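Local coordinates for putative fimbrial subunit (PDB 4HSQ), which probably forms the shaft of a Corynebacterium diphtheriae surface pilus as the major pilin SpaD, of which this chain holds domains D2 and D3, at residues I25-P30 with A122-N127; F41-E46 with L83-T88; Q54-V59 with M101-E106. All blocks are in the same frame, centred on the assembly; numbering follows the deposited sequence.

Contact 1: I25-P30 with A122-N127; sequences IKADAP and ADVIFN
The ring of Phe-126 carries the proline of the facing segment over one of its faces: CD of Pro-30 sits 3.9 Å from the centroid of the Phe-126 ring and only 18° off its normal, a CH-pi contact displaced toward the CD1-CE1 rim. CG of Pro-30 comes still nearer to a single ring atom, 3.6 Å from CE1 of Phe-126, and the two side chains meet tip to tip. To reach across, the ring takes the crowded position between its own backbone N and carbonyl carbon (chi1 58°). Farther back along the strands the contact is wholly aliphatic. Both methyls of Val-124, CG1 and CG2, straddle the CB of Ala-27 at 3.7 Å, and CG1 of Val-124 also slides past CG2 of Ile-25. The tightest point is CD1 of Ile-25 against CB of Ala-122 at 3.5 Å, closer than two such carbons usually come. No hydrogen bond joins the segments; their axes lie 8.4 Å apart and cross at -34°, as expected of two sheets packed face to face. Strand 20-28 belongs to one sheet, where Ile-25 and Ala-27 pair through their backbones with Leu-103 and Met-101 of strand 100-109. Strand 117-127 belongs to the other, between strands 41-46 and 134-138, and Phe-126 also rests on Val-135 of the latter.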
ATOM      1  N   ILE A  25      15.414   1.738   3.108  1.00 12.36           N
ATOM      2  CA  ILE A  25      16.137   2.949   3.539  1.00 12.65           C
ATOM      3  C   ILE A  25      17.603   2.695   3.278  1.00 18.63           C
ATOM      4  O   ILE A  25      18.171   1.710   3.777  1.00 18.01           O
ATOM      5  CB  ILE A  25      15.851   3.342   5.015  1.00 15.18           C
ATOM      6  CG1 ILE A  25      14.315   3.536   5.248  1.00 16.38           C
ATOM      7  CG2 ILE A  25      16.639   4.635   5.399  1.00 16.06           C
ATOM      8  CD1 ILE A  25      13.920   3.254   6.700  1.00 20.79           C
ATOM      9  N   LYS A  26      18.213   3.581   2.488  1.00 17.95           N
ATOM     10  CA  LYS A  26      19.634   3.484   2.128  1.00 18.25           C
ATOM     11  C   LYS A  26      20.344   4.747   2.576  1.00 23.86           C
ATOM     12  O   LYS A  26      19.817   5.868   2.436  1.00 22.81           O
ATOM     13  CB  LYS A  26      19.827   3.249   0.619  1.00 20.30           C
ATOM     14  CG  LYS A  26      19.338   1.862   0.178  1.00 33.32           C
ATOM     15  CD  LYS A  26      19.896   1.420  -1.172  1.00 39.99           C
ATOM     16  CE  LYS A  26      19.205   0.177  -1.709  1.00 45.91           C
ATOM     17  NZ  LYS A  26      19.546  -1.065  -0.945  1.00 41.30           N
ATOM     18  N   ALA A  27      21.525   4.563   3.151  1.00 20.79           N
ATOM     19  CA  ALA A  27      22.308   5.676   3.668  1.00 22.24           C
ATOM     20  C   ALA A  27      23.761   5.290   3.760  1.00 27.13           C
ATOM     21  O   ALA A  27      24.074   4.136   4.042  1.00 27.52           O
ATOM     22  CB  ALA A  27      21.794   6.070   5.049  1.00 23.25           C
ATOM     23  N   ASP A  28      24.652   6.257   3.592  1.00 23.53           N
ATOM     24  CA  ASP A  28      26.057   5.970   3.745  1.00 24.49           C
ATOM     25  C   ASP A  28      26.445   6.043   5.201  1.00 29.25           C
ATOM     26  O   ASP A  28      26.026   6.955   5.913  1.00 29.04           O
ATOM     27  CB  ASP A  28      26.918   6.946   2.927  1.00 28.20           C
ATOM     28  CG  ASP A  28      26.679   6.859   1.435  1.00 44.58           C
ATOM     29  OD1 ASP A  28      26.817   5.750   0.879  1.00 46.54           O
ATOM     30  OD2 ASP A  28      26.346   7.897   0.828  1.00 52.62           O
ATOM     31  N   ALA A  29      27.246   5.071   5.651  1.00 25.35           N
ATOM     32  CA  ALA A  29      27.810   5.128   6.976  1.00 24.54           C
ATOM     33  C   ALA A  29      28.928   6.181   6.930  1.00 29.16           C
ATOM     34  O   ALA A  29      29.451   6.449   5.832  1.00 24.74           O
ATOM     35  CB  ALA A  29      28.369   3.767   7.364  1.00 25.51           C
ATOM     36  N   PRO A  30      29.316   6.812   8.061  1.00 27.07           N
ATOM     37  CA  PRO A  30      30.461   7.731   7.996  1.00 27.86           C
ATOM     38  C   PRO A  30      31.771   6.952   7.744  1.00 32.71           C
ATOM     39  O   PRO A  30      31.768   5.709   7.648  1.00 31.89           O
ATOM     40  CB  PRO A  30      30.437   8.406   9.374  1.00 29.31           C
ATOM     41  CG  PRO A  30      29.871   7.343  10.287  1.00 33.10           C
ATOM     42  CD  PRO A  30      28.835   6.636   9.452  1.00 28.46           C
ATOM     43  N   ALA A 122      12.162   8.600   6.574  1.00 17.06           N
ATOM     44  CA  ALA A 122      12.954   8.033   7.662  1.00 16.71           C
ATOM     45  C   ALA A 122      14.169   8.910   7.960  1.00 21.23           C
ATOM     46  O   ALA A 122      14.474   9.845   7.224  1.00 20.72           O
ATOM     47  CB  ALA A 122      13.407   6.630   7.289  1.00 17.30           C
ATOM     48  N   ASP A 123      14.835   8.594   9.050  1.00 18.92           N
ATOM     49  CA  ASP A 123      16.061   9.215   9.520  1.00 20.26           C
ATOM     50  C   ASP A 123      17.091   8.128   9.802  1.00 24.53           C
ATOM     51  O   ASP A 123      16.733   7.034  10.244  1.00 22.19           O
ATOM     52  CB  ASP A 123      15.804  10.005  10.826  1.00 23.34           C
ATOM     53  CG  ASP A 123      14.549  10.857  10.891  1.00 43.89           C
ATOM     54  OD1 ASP A 123      14.466  11.840  10.141  1.00 46.74           O
ATOM     55  OD2 ASP A 123      13.663  10.553  11.725  1.00 54.58           O
ATOM     56  N   VAL A 124      18.363   8.437   9.587  1.00 21.05           N
ATOM     57  CA  VAL A 124      19.468   7.601  10.004  1.00 21.71           C
ATOM     58  C   VAL A 124      20.226   8.490  10.999  1.00 24.15           C
ATOM     59  O   VAL A 124      20.431   9.683  10.738  1.00 24.36           O
ATOM     60  CB  VAL A 124      20.339   6.955   8.892  1.00 27.47           C
ATOM     61  CG1 VAL A 124      19.474   6.185   7.892  1.00 27.37           C
ATOM     62  CG2 VAL A 124      21.215   7.975   8.185  1.00 27.99           C
ATOM     63  N   ILE A 125      20.463   7.971  12.183  1.00 19.56           N
ATOM     64  CA  ILE A 125      21.096   8.720  13.275  1.00 19.11           C
ATOM     65  C   ILE A 125      22.314   7.927  13.716  1.00 22.91           C
ATOM     66  O   ILE A 125      22.214   6.738  14.054  1.00 21.08           O
ATOM     67  CB  ILE A 125      20.081   9.003  14.439  1.00 22.34           C
ATOM     68  CG1 ILE A 125      18.771   9.654  13.887  1.00 22.10           C
ATOM     69  CG2 ILE A 125      20.715   9.906  15.526  1.00 24.85           C
ATOM     70  CD1 ILE A 125      17.499   9.518  14.756  1.00 31.81           C
ATOM     71  N   PHE A 126      23.486   8.585  13.710  1.00 19.82           N
ATOM     72  CA  PHE A 126      24.702   7.891  14.109  1.00 19.17           C
ATOM     73  C   PHE A 126      25.687   8.825  14.792  1.00 25.35           C
ATOM     74  O   PHE A 126      25.574  10.038  14.676  1.00 25.67           O
ATOM     75  CB  PHE A 126      25.367   7.256  12.870  1.00 20.44           C
ATOM     76  CG  PHE A 126      25.730   8.232  11.767  1.00 22.01           C
ATOM     77  CD1 PHE A 126      26.940   8.920  11.793  1.00 25.46           C
ATOM     78  CD2 PHE A 126      24.901   8.399  10.663  1.00 24.57           C
ATOM     79  CE1 PHE A 126      27.282   9.808  10.767  1.00 26.53           C
ATOM     80  CE2 PHE A 126      25.260   9.261   9.620  1.00 27.55           C
ATOM     81  CZ  PHE A 126      26.448   9.962   9.682  1.00 25.50           C
ATOM     82  N   ASN A 127      26.690   8.244  15.451  1.00 23.36           N
ATOM     83  CA  ASN A 127      27.778   9.008  16.048  1.00 23.16           C
ATOM     84  C   ASN A 127      28.902   9.058  15.034  1.00 26.73           C
ATOM     85  O   ASN A 127      29.288   8.017  14.510  1.00 26.54           O
ATOM     86  CB  ASN A 127      28.253   8.368  17.363  1.00 25.14           C
ATOM     87  CG  ASN A 127      27.282   8.496  18.522  1.00 51.00           C
ATOM     88  OD1 ASN A 127      26.331   9.283  18.499  1.00 42.97           O
ATOM     89  ND2 ASN A 127      27.512   7.723  19.576  1.00 47.46           N
TER

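Contact 2: F41-E46 with L83-T88; sequences FRFEDE and LVVTLT
Strands 41-46 and 83-87 run antiparallel at 173°, laced by five backbone hydrogen bonds, among them a reciprocal pair between Phe-43 and Val-85 (Phe-43 N to Val-85 O 2.8 Å, Val-85 N to Phe-43 O 2.9 Å). Toward the ladder's end Leu-87 N meets Phe-41 O nearly along the C=O axis, and a water accepts from Phe-41 N and donates to Leu-87 O. Phe-41, Phe-43, Val-85 and Leu-87 form an apolar group. CE1 of Phe-41 lies 3.8 Å above the plane of the Phe-43 ring, near its rim, while CB of Phe-41 runs alongside CD1 of Leu-87 at 3.8 Å. Phe-43 crosses Val-85 obliquely, CD2 to CB at 4.1 Å. OD2 of Asp-45, buried on the Phe-43 side, is hydrogen-bonded to Lys-8. The face bearing Arg-42, Glu-44, Val-84 and Thr-86 is mixed, largely polar, and partly exposed. There the extended Arg-42 chain gives NE to OE2 of Glu-44 at 2.7 Å, a straight bond in the guanidinium plane but 40° above the carboxylate plane. Both chains lie beside Val-84, with CG of Glu-44 3.9 Å from Val-84 CG2. Glu-44 OE1 has a second cation, Lys-82. Apart from Asp-45 and Val-84, an apolar inner and a polar outer face fit a beta-sandwich strand pair, here in the Sgo0707 N2-type adhesin domain.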
ATOM      1  N   PHE A  41      24.700   3.569  15.450  1.00 18.22           N
ATOM      2  CA  PHE A  41      24.040   3.711  14.158  1.00 16.03           C
ATOM      3  C   PHE A  41      22.638   3.161  14.286  1.00 18.78           C
ATOM      4  O   PHE A  41      22.476   2.029  14.738  1.00 19.24           O
ATOM      5  CB  PHE A  41      24.796   2.966  13.036  1.00 17.28           C
ATOM      6  CG  PHE A  41      24.328   3.346  11.652  1.00 18.22           C
ATOM      7  CD1 PHE A  41      23.162   2.805  11.120  1.00 21.33           C
ATOM      8  CD2 PHE A  41      25.029   4.272  10.895  1.00 20.38           C
ATOM      9  CE1 PHE A  41      22.703   3.191   9.860  1.00 21.58           C
ATOM     10  CE2 PHE A  41      24.569   4.659   9.631  1.00 22.66           C
ATOM     11  CZ  PHE A  41      23.411   4.111   9.122  1.00 21.32           C
ATOM     12  N   ARG A  42      21.629   3.938  13.895  1.00 16.31           N
ATOM     13  CA  ARG A  42      20.254   3.444  13.907  1.00 15.61           C
ATOM     14  C   ARG A  42      19.414   4.081  12.792  1.00 19.09           C
ATOM     15  O   ARG A  42      19.758   5.136  12.264  1.00 17.96           O
ATOM     16  CB  ARG A  42      19.578   3.644  15.282  1.00 12.57           C
ATOM     17  CG  ARG A  42      19.196   5.100  15.632  1.00 17.54           C
ATOM     18  CD  ARG A  42      18.735   5.185  17.076  1.00 20.37           C
ATOM     19  NE  ARG A  42      18.171   6.502  17.392  1.00 24.71           N
ATOM     20  CZ  ARG A  42      18.846   7.493  17.968  1.00 34.32           C
ATOM     21  NH1 ARG A  42      20.129   7.341  18.277  1.00 23.86           N
ATOM     22  NH2 ARG A  42      18.247   8.647  18.230  1.00 25.64           N
ATOM     23  N   PHE A  43      18.335   3.390  12.416  1.00 16.00           N
ATOM     24  CA  PHE A  43      17.329   3.893  11.498  1.00 14.21           C
ATOM     25  C   PHE A  43      16.113   4.165  12.298  1.00 17.64           C
ATOM     26  O   PHE A  43      15.753   3.341  13.133  1.00 14.76           O
ATOM     27  CB  PHE A  43      16.979   2.854  10.398  1.00 15.50           C
ATOM     28  CG  PHE A  43      18.120   2.234   9.643  1.00 16.06           C
ATOM     29  CD1 PHE A  43      18.410   2.628   8.342  1.00 17.85           C
ATOM     30  CD2 PHE A  43      18.848   1.175  10.194  1.00 18.21           C
ATOM     31  CE1 PHE A  43      19.434   2.007   7.612  1.00 18.25           C
ATOM     32  CE2 PHE A  43      19.866   0.545   9.458  1.00 20.43           C
ATOM     33  CZ  PHE A  43      20.138   0.957   8.166  1.00 17.60           C
ATOM     34  N   GLU A  44      15.415   5.270  12.006  1.00 15.84           N
ATOM     35  CA  GLU A  44      14.157   5.594  12.663  1.00 16.01           C
ATOM     36  C   GLU A  44      13.142   5.897  11.607  1.00 19.30           C
ATOM     37  O   GLU A  44      13.491   6.505  10.604  1.00 19.44           O
ATOM     38  CB  GLU A  44      14.310   6.771  13.643  1.00 17.72           C
ATOM     39  CG  GLU A  44      14.985   6.325  14.924  1.00 24.08           C
ATOM     40  CD  GLU A  44      14.929   7.297  16.083  1.00 36.40           C
ATOM     41  OE1 GLU A  44      14.250   8.339  15.957  1.00 29.45           O
ATOM     42  OE2 GLU A  44      15.576   7.017  17.116  1.00 29.93           O
ATOM     43  N   ASP A  45      11.903   5.439  11.795  1.00 16.50           N
ATOM     44  CA  ASP A  45      10.859   5.687  10.810  1.00 15.56           C
ATOM     45  C   ASP A  45       9.507   5.748  11.492  1.00 19.02           C
ATOM     46  O   ASP A  45       9.036   4.743  12.051  1.00 17.44           O
ATOM     47  CB  ASP A  45      10.881   4.593   9.716  1.00 16.06           C
ATOM     48  CG  ASP A  45      10.041   4.920   8.487  1.00 15.72           C
ATOM     49  OD1 ASP A  45       8.937   5.462   8.656  1.00 17.36           O
ATOM     50  OD2 ASP A  45      10.415   4.476   7.376  1.00 17.05           O
ATOM     51  N   GLU A  46       8.889   6.943  11.445  1.00 16.24           N
ATOM     52  CA  GLU A  46       7.555   7.213  12.000  1.00 17.24           C
ATOM     53  C   GLU A  46       6.552   6.714  11.012  1.00 19.79           C
ATOM     54  O   GLU A  46       6.310   7.333   9.969  1.00 19.91           O
ATOM     55  CB  GLU A  46       7.346   8.714  12.266  1.00 18.69           C
ATOM     56  CG  GLU A  46       8.227   9.271  13.375  1.00 33.13           C
ATOM     57  CD  GLU A  46       8.014  10.755  13.597  1.00 64.77           C
ATOM     58  OE1 GLU A  46       6.930  11.130  14.102  1.00 71.05           O
ATOM     59  OE2 GLU A  46       8.909  11.546  13.222  1.00 59.25           O
ATOM     60  N   LEU A  83       9.113   3.027  14.138  1.00 14.65           N
ATOM     61  CA  LEU A  83      10.032   1.894  14.012  1.00 13.36           C
ATOM     62  C   LEU A  83      11.458   2.369  14.297  1.00 18.29           C
ATOM     63  O   LEU A  83      11.882   3.393  13.763  1.00 18.07           O
ATOM     64  CB  LEU A  83       9.978   1.282  12.583  1.00 12.97           C
ATOM     65  CG  LEU A  83      11.006   0.165  12.277  1.00 16.54           C
ATOM     66  CD1 LEU A  83      10.711  -1.073  13.110  1.00 15.98           C
ATOM     67  CD2 LEU A  83      10.995  -0.192  10.767  1.00 19.92           C
ATOM     68  N   VAL A  84      12.196   1.632  15.132  1.00 14.10           N
ATOM     69  CA  VAL A  84      13.601   1.957  15.411  1.00 13.78           C
ATOM     70  C   VAL A  84      14.408   0.675  15.233  1.00 17.34           C
ATOM     71  O   VAL A  84      14.142  -0.306  15.921  1.00 15.68           O
ATOM     72  CB  VAL A  84      13.825   2.577  16.829  1.00 17.32           C
ATOM     73  CG1 VAL A  84      15.288   2.971  17.016  1.00 16.42           C
ATOM     74  CG2 VAL A  84      12.923   3.789  17.064  1.00 17.63           C
ATOM     75  N   VAL A  85      15.377   0.692  14.319  1.00 14.77           N
ATOM     76  CA  VAL A  85      16.281  -0.440  14.064  1.00 13.69           C
ATOM     77  C   VAL A  85      17.655   0.038  14.472  1.00 17.24           C
ATOM     78  O   VAL A  85      18.187   0.939  13.833  1.00 15.55           O
ATOM     79  CB  VAL A  85      16.225  -0.934  12.594  1.00 16.21           C
ATOM     80  CG1 VAL A  85      17.192  -2.099  12.392  1.00 15.68           C
ATOM     81  CG2 VAL A  85      14.795  -1.327  12.211  1.00 15.10           C
ATOM     82  N   THR A  86      18.193  -0.508  15.571  1.00 14.80           N
ATOM     83  CA  THR A  86      19.459  -0.050  16.166  1.00 14.22           C
ATOM     84  C   THR A  86      20.531  -1.092  16.025  1.00 18.30           C
ATOM     85  O   THR A  86      20.320  -2.223  16.439  1.00 18.50           O
ATOM     86  CB  THR A  86      19.230   0.263  17.650  1.00 17.65           C
ATOM     87  OG1 THR A  86      18.110   1.136  17.793  1.00 16.37           O
ATOM     88  CG2 THR A  86      20.454   0.892  18.323  1.00 18.90           C
ATOM     89  N   LEU A  87      21.698  -0.721  15.500  1.00 15.25           N
ATOM     90  CA  LEU A  87      22.777  -1.700  15.421  1.00 15.58           C
ATOM     91  C   LEU A  87      23.285  -1.967  16.814  1.00 20.26           C
ATOM     92  O   LEU A  87      23.365  -1.042  17.638  1.00 18.44           O
ATOM     93  CB  LEU A  87      23.934  -1.269  14.502  1.00 15.58           C
ATOM     94  CG  LEU A  87      23.596  -0.900  13.057  1.00 20.06           C
ATOM     95  CD1 LEU A  87      24.871  -0.794  12.252  1.00 20.24           C
ATOM     96  CD2 LEU A  87      22.663  -1.931  12.400  1.00 21.11           C
ATOM     97  N   THR A  88      23.555  -3.247  17.099  1.00 18.00           N
ATOM     98  CA  THR A  88      24.100  -3.663  18.393  1.00 18.41           C
ATOM     99  C   THR A  88      25.617  -3.498  18.343  1.00 23.89           C
ATOM    100  O   THR A  88      26.143  -3.232  17.264  1.00 22.78           O
ATOM    101  CB  THR A  88      23.719  -5.132  18.669  1.00 21.04           C
ATOM    102  OG1 THR A  88      24.317  -5.954  17.670  1.00 20.02           O
ATOM    103  CG2 THR A  88      22.225  -5.359  18.698  1.00 18.89           C
TER
HETATM  104  O   HOH W   1      23.878   1.716  17.666  1.00 19.87           O

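Contact 3: Q54-V59 with M101-E106; sequences QKVTEV and MSLTFE
A compact apolar group lies on the inward side of the strand pair, which bears Val-56, Val-59, Leu-103 and Phe-105. CD1 of Leu-103 touches both valines from one side, 3.6 Å from CG1 of Val-56, which it crosses at about a right angle, and 3.8 Å from CG2 of Val-59, which runs alongside; Phe-105 gives Val-56 only its CB. Leu-103 and Phe-105 point into the domain interior, where they meet Phe-43 and Asp-45 of strand 41-46. The other side is polar and nearer solvent, with Lys-55 and Thr-57 exposed, yet Glu-106 is well covered there by Gln-54 and Lys-55. The extended side chain of Glu-106 runs beside Lys-55, whose NZ forms a salt bridge to OE1 of Glu-106 at 3.1 Å, approaching from above the carboxylate plane; a bend at the last torsion (chi4 -81°) turns the ammonium to it. Farther along, a water donates to OE1 of Glu-58 and also bonds OG of Ser-102 and OG1 of Thr-104, hydroxyls that have further partners in Lys-26 and Thr-24 of strand 20-28. The ladder between these two sides is irregular, with two classic beta bulges. Thr-57 N and Glu-58 N both donate to the carbonyl O of Thr-104, at 2.8 and 3.1 Å. Gln-54 N likewise meets the carbonyl O of Glu-106 at 2.8 Å, with only a weak bond from Lys-55 N. Backbone bonds supply most of the directional hold, apolar packing lines the inner side, and the outer charges probably add only a modest electrostatic attraction.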
ATOM      1  N   GLN A  54       5.257  -5.301   9.965  1.00 11.61           N
ATOM      2  CA  GLN A  54       5.313  -6.767   9.938  1.00 11.87           C
ATOM      3  C   GLN A  54       6.650  -7.264  10.483  1.00 16.28           C
ATOM      4  O   GLN A  54       6.690  -7.929  11.523  1.00 13.71           O
ATOM      5  CB  GLN A  54       5.109  -7.314   8.507  1.00 12.04           C
ATOM      6  CG  GLN A  54       3.804  -6.849   7.830  1.00 13.34           C
ATOM      7  CD  GLN A  54       2.582  -7.230   8.619  1.00 19.37           C
ATOM      8  OE1 GLN A  54       1.853  -6.392   9.170  1.00 20.81           O
ATOM      9  NE2 GLN A  54       2.340  -8.488   8.699  1.00 10.82           N
ATOM     10  N   LYS A  55       7.749  -6.930   9.775  1.00 14.43           N
ATOM     11  CA  LYS A  55       9.085  -7.412  10.133  1.00 14.09           C
ATOM     12  C   LYS A  55      10.139  -6.718   9.329  1.00 16.68           C
ATOM     13  O   LYS A  55       9.861  -6.169   8.258  1.00 16.12           O
ATOM     14  CB  LYS A  55       9.190  -8.952   9.857  1.00 15.98           C
ATOM     15  CG  LYS A  55       8.992  -9.356   8.371  1.00 19.22           C
ATOM     16  CD  LYS A  55       9.295 -10.831   8.093  1.00 20.73           C
ATOM     17  CE  LYS A  55       9.024 -11.175   6.635  1.00 24.50           C
ATOM     18  NZ  LYS A  55       7.573 -11.414   6.356  1.00 19.11           N
ATOM     19  N   VAL A  56      11.384  -6.808   9.818  1.00 12.66           N
ATOM     20  CA  VAL A  56      12.553  -6.379   9.070  1.00 12.06           C
ATOM     21  C   VAL A  56      12.858  -7.552   8.159  1.00 15.88           C
ATOM     22  O   VAL A  56      12.777  -8.693   8.629  1.00 15.26           O
ATOM     23  CB  VAL A  56      13.739  -6.027  10.024  1.00 15.72           C
ATOM     24  CG1 VAL A  56      15.063  -5.863   9.251  1.00 15.29           C
ATOM     25  CG2 VAL A  56      13.426  -4.777  10.861  1.00 16.31           C
ATOM     26  N   THR A  57      13.134  -7.310   6.878  1.00 12.46           N
ATOM     27  CA  THR A  57      13.451  -8.403   5.942  1.00 14.17           C
ATOM     28  C   THR A  57      14.961  -8.431   5.692  1.00 18.93           C
ATOM     29  O   THR A  57      15.532  -9.503   5.457  1.00 20.03           O
ATOM     30  CB  THR A  57      12.667  -8.275   4.624  1.00 20.88           C
ATOM     31  OG1 THR A  57      13.061  -7.087   3.985  1.00 22.29           O
ATOM     32  CG2 THR A  57      11.159  -8.250   4.818  1.00 23.40           C
ATOM     33  N   GLU A  58      15.618  -7.262   5.750  1.00 14.46           N
ATOM     34  CA  GLU A  58      17.070  -7.240   5.548  1.00 15.58           C
ATOM     35  C   GLU A  58      17.710  -6.006   6.118  1.00 18.14           C
ATOM     36  O   GLU A  58      17.168  -4.913   6.001  1.00 18.45           O
ATOM     37  CB  GLU A  58      17.417  -7.334   4.037  1.00 17.08           C
ATOM     38  CG  GLU A  58      18.904  -7.304   3.731  1.00 24.49           C
ATOM     39  CD  GLU A  58      19.135  -7.290   2.237  1.00 42.72           C
ATOM     40  OE1 GLU A  58      18.991  -6.209   1.625  1.00 35.82           O
ATOM     41  OE2 GLU A  58      19.395  -8.374   1.670  1.00 39.13           O
ATOM     42  N   VAL A  59      18.878  -6.200   6.734  1.00 15.14           N
ATOM     43  CA  VAL A  59      19.780  -5.148   7.199  1.00 14.31           C
ATOM     44  C   VAL A  59      21.133  -5.482   6.569  1.00 19.16           C
ATOM     45  O   VAL A  59      21.630  -6.590   6.765  1.00 18.69           O
ATOM     46  CB  VAL A  59      19.887  -4.963   8.737  1.00 17.07           C
ATOM     47  CG1 VAL A  59      20.767  -3.769   9.044  1.00 17.44           C
ATOM     48  CG2 VAL A  59      18.514  -4.763   9.375  1.00 17.10           C
HETATM   49  N   MSE A 101      24.725   1.473   3.931  1.00 19.83           N
HETATM   50  CA  MSE A 101      23.803   0.827   4.864  1.00 17.98           C
HETATM   51  C   MSE A 101      22.457   0.664   4.185  1.00 22.85           C
HETATM   52  O   MSE A 101      21.992   1.575   3.482  1.00 23.45           O
HETATM   53  CB  MSE A 101      23.635   1.660   6.150  1.00 19.54           C
HETATM   54  CG  MSE A 101      24.950   2.020   6.807  1.00 25.58           C
HETATM   55 SE   MSE A 101      25.956   0.446   7.258  1.00 32.11          SE
HETATM   56  CE  MSE A 101      24.714  -0.449   8.473  1.00 28.24           C
ATOM     57  N   SER A 102      21.786  -0.444   4.456  1.00 18.75           N
ATOM     58  CA  SER A 102      20.491  -0.663   3.847  1.00 17.49           C
ATOM     59  C   SER A 102      19.569  -1.342   4.815  1.00 19.49           C
ATOM     60  O   SER A 102      19.976  -2.264   5.514  1.00 18.62           O
ATOM     61  CB  SER A 102      20.630  -1.500   2.577  1.00 20.86           C
ATOM     62  OG  SER A 102      19.400  -1.558   1.873  1.00 32.23           O
ATOM     63  N   LEU A 103      18.315  -0.895   4.842  1.00 15.44           N
ATOM     64  CA  LEU A 103      17.296  -1.518   5.678  1.00 14.67           C
ATOM     65  C   LEU A 103      16.059  -1.730   4.850  1.00 15.96           C
ATOM     66  O   LEU A 103      15.526  -0.765   4.323  1.00 16.25           O
ATOM     67  CB  LEU A 103      16.960  -0.656   6.937  1.00 14.37           C
ATOM     68  CG  LEU A 103      15.632  -1.012   7.669  1.00 16.42           C
ATOM     69  CD1 LEU A 103      15.723  -2.393   8.361  1.00 15.22           C
ATOM     70  CD2 LEU A 103      15.208   0.075   8.663  1.00 14.66           C
ATOM     71  N   THR A 104      15.563  -2.969   4.796  1.00 13.61           N
ATOM     72  CA  THR A 104      14.297  -3.259   4.123  1.00 13.62           C
ATOM     73  C   THR A 104      13.355  -3.845   5.151  1.00 14.98           C
ATOM     74  O   THR A 104      13.723  -4.773   5.891  1.00 14.40           O
ATOM     75  CB  THR A 104      14.460  -4.206   2.898  1.00 16.70           C
ATOM     76  OG1 THR A 104      15.309  -3.566   1.943  1.00 15.46           O
ATOM     77  CG2 THR A 104      13.102  -4.483   2.197  1.00 14.50           C
ATOM     78  N   PHE A 105      12.129  -3.318   5.194  1.00 11.01           N
ATOM     79  CA  PHE A 105      11.158  -3.848   6.143  1.00  9.86           C
ATOM     80  C   PHE A 105       9.801  -3.893   5.481  1.00 14.51           C
ATOM     81  O   PHE A 105       9.539  -3.182   4.501  1.00 13.50           O
ATOM     82  CB  PHE A 105      11.134  -3.064   7.468  1.00 10.97           C
ATOM     83  CG  PHE A 105      10.666  -1.629   7.351  1.00 12.05           C
ATOM     84  CD1 PHE A 105       9.341  -1.294   7.595  1.00 13.23           C
ATOM     85  CD2 PHE A 105      11.578  -0.596   7.115  1.00 13.22           C
ATOM     86  CE1 PHE A 105       8.910   0.034   7.483  1.00 14.84           C
ATOM     87  CE2 PHE A 105      11.146   0.727   7.000  1.00 16.24           C
ATOM     88  CZ  PHE A 105       9.820   1.034   7.194  1.00 13.35           C
ATOM     89  N   GLU A 106       8.936  -4.710   6.051  1.00 11.85           N
ATOM     90  CA  GLU A 106       7.630  -4.986   5.522  1.00 11.74           C
ATOM     91  C   GLU A 106       6.526  -4.415   6.377  1.00 14.13           C
ATOM     92  O   GLU A 106       6.588  -4.459   7.607  1.00 14.86           O
ATOM     93  CB  GLU A 106       7.521  -6.501   5.413  1.00 12.85           C
ATOM     94  CG  GLU A 106       6.266  -7.040   4.765  1.00 16.29           C
ATOM     95  CD  GLU A 106       6.227  -8.545   4.932  1.00 36.35           C
ATOM     96  OE1 GLU A 106       7.031  -9.238   4.270  1.00 40.12           O
ATOM     97  OE2 GLU A 106       5.443  -9.027   5.775  1.00 35.04           O
TER
HETATM   98  O   HOH W   2      18.011  -3.904   2.592  1.00 19.23           O

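Overall arrangement
Contacts 2 and 3 are strand pairs within separate sheets, whereas contact 1 joins those sheets: its residues 25-30 neighbour strand 100-109 of contact 3, and 122-127 neighbour strand 41-46 of contact 2. Their chemistry follows this placement. Contact 1 is buried and made of side-chain packing, without a salt bridge. Both strand pairs carry one on their outer face, within one strand in contact 2, largely buried with a regular ladder, and across the strands in contact 3, partly buried with a bulged ladder, where Lys-55 is exposed and Glu-106 partly so. Phe-41 against Met-101, a selenomethionine, and Leu-83 against Phe-105 close the interior between contacts 2 and 3. All three lie away from the calcium site.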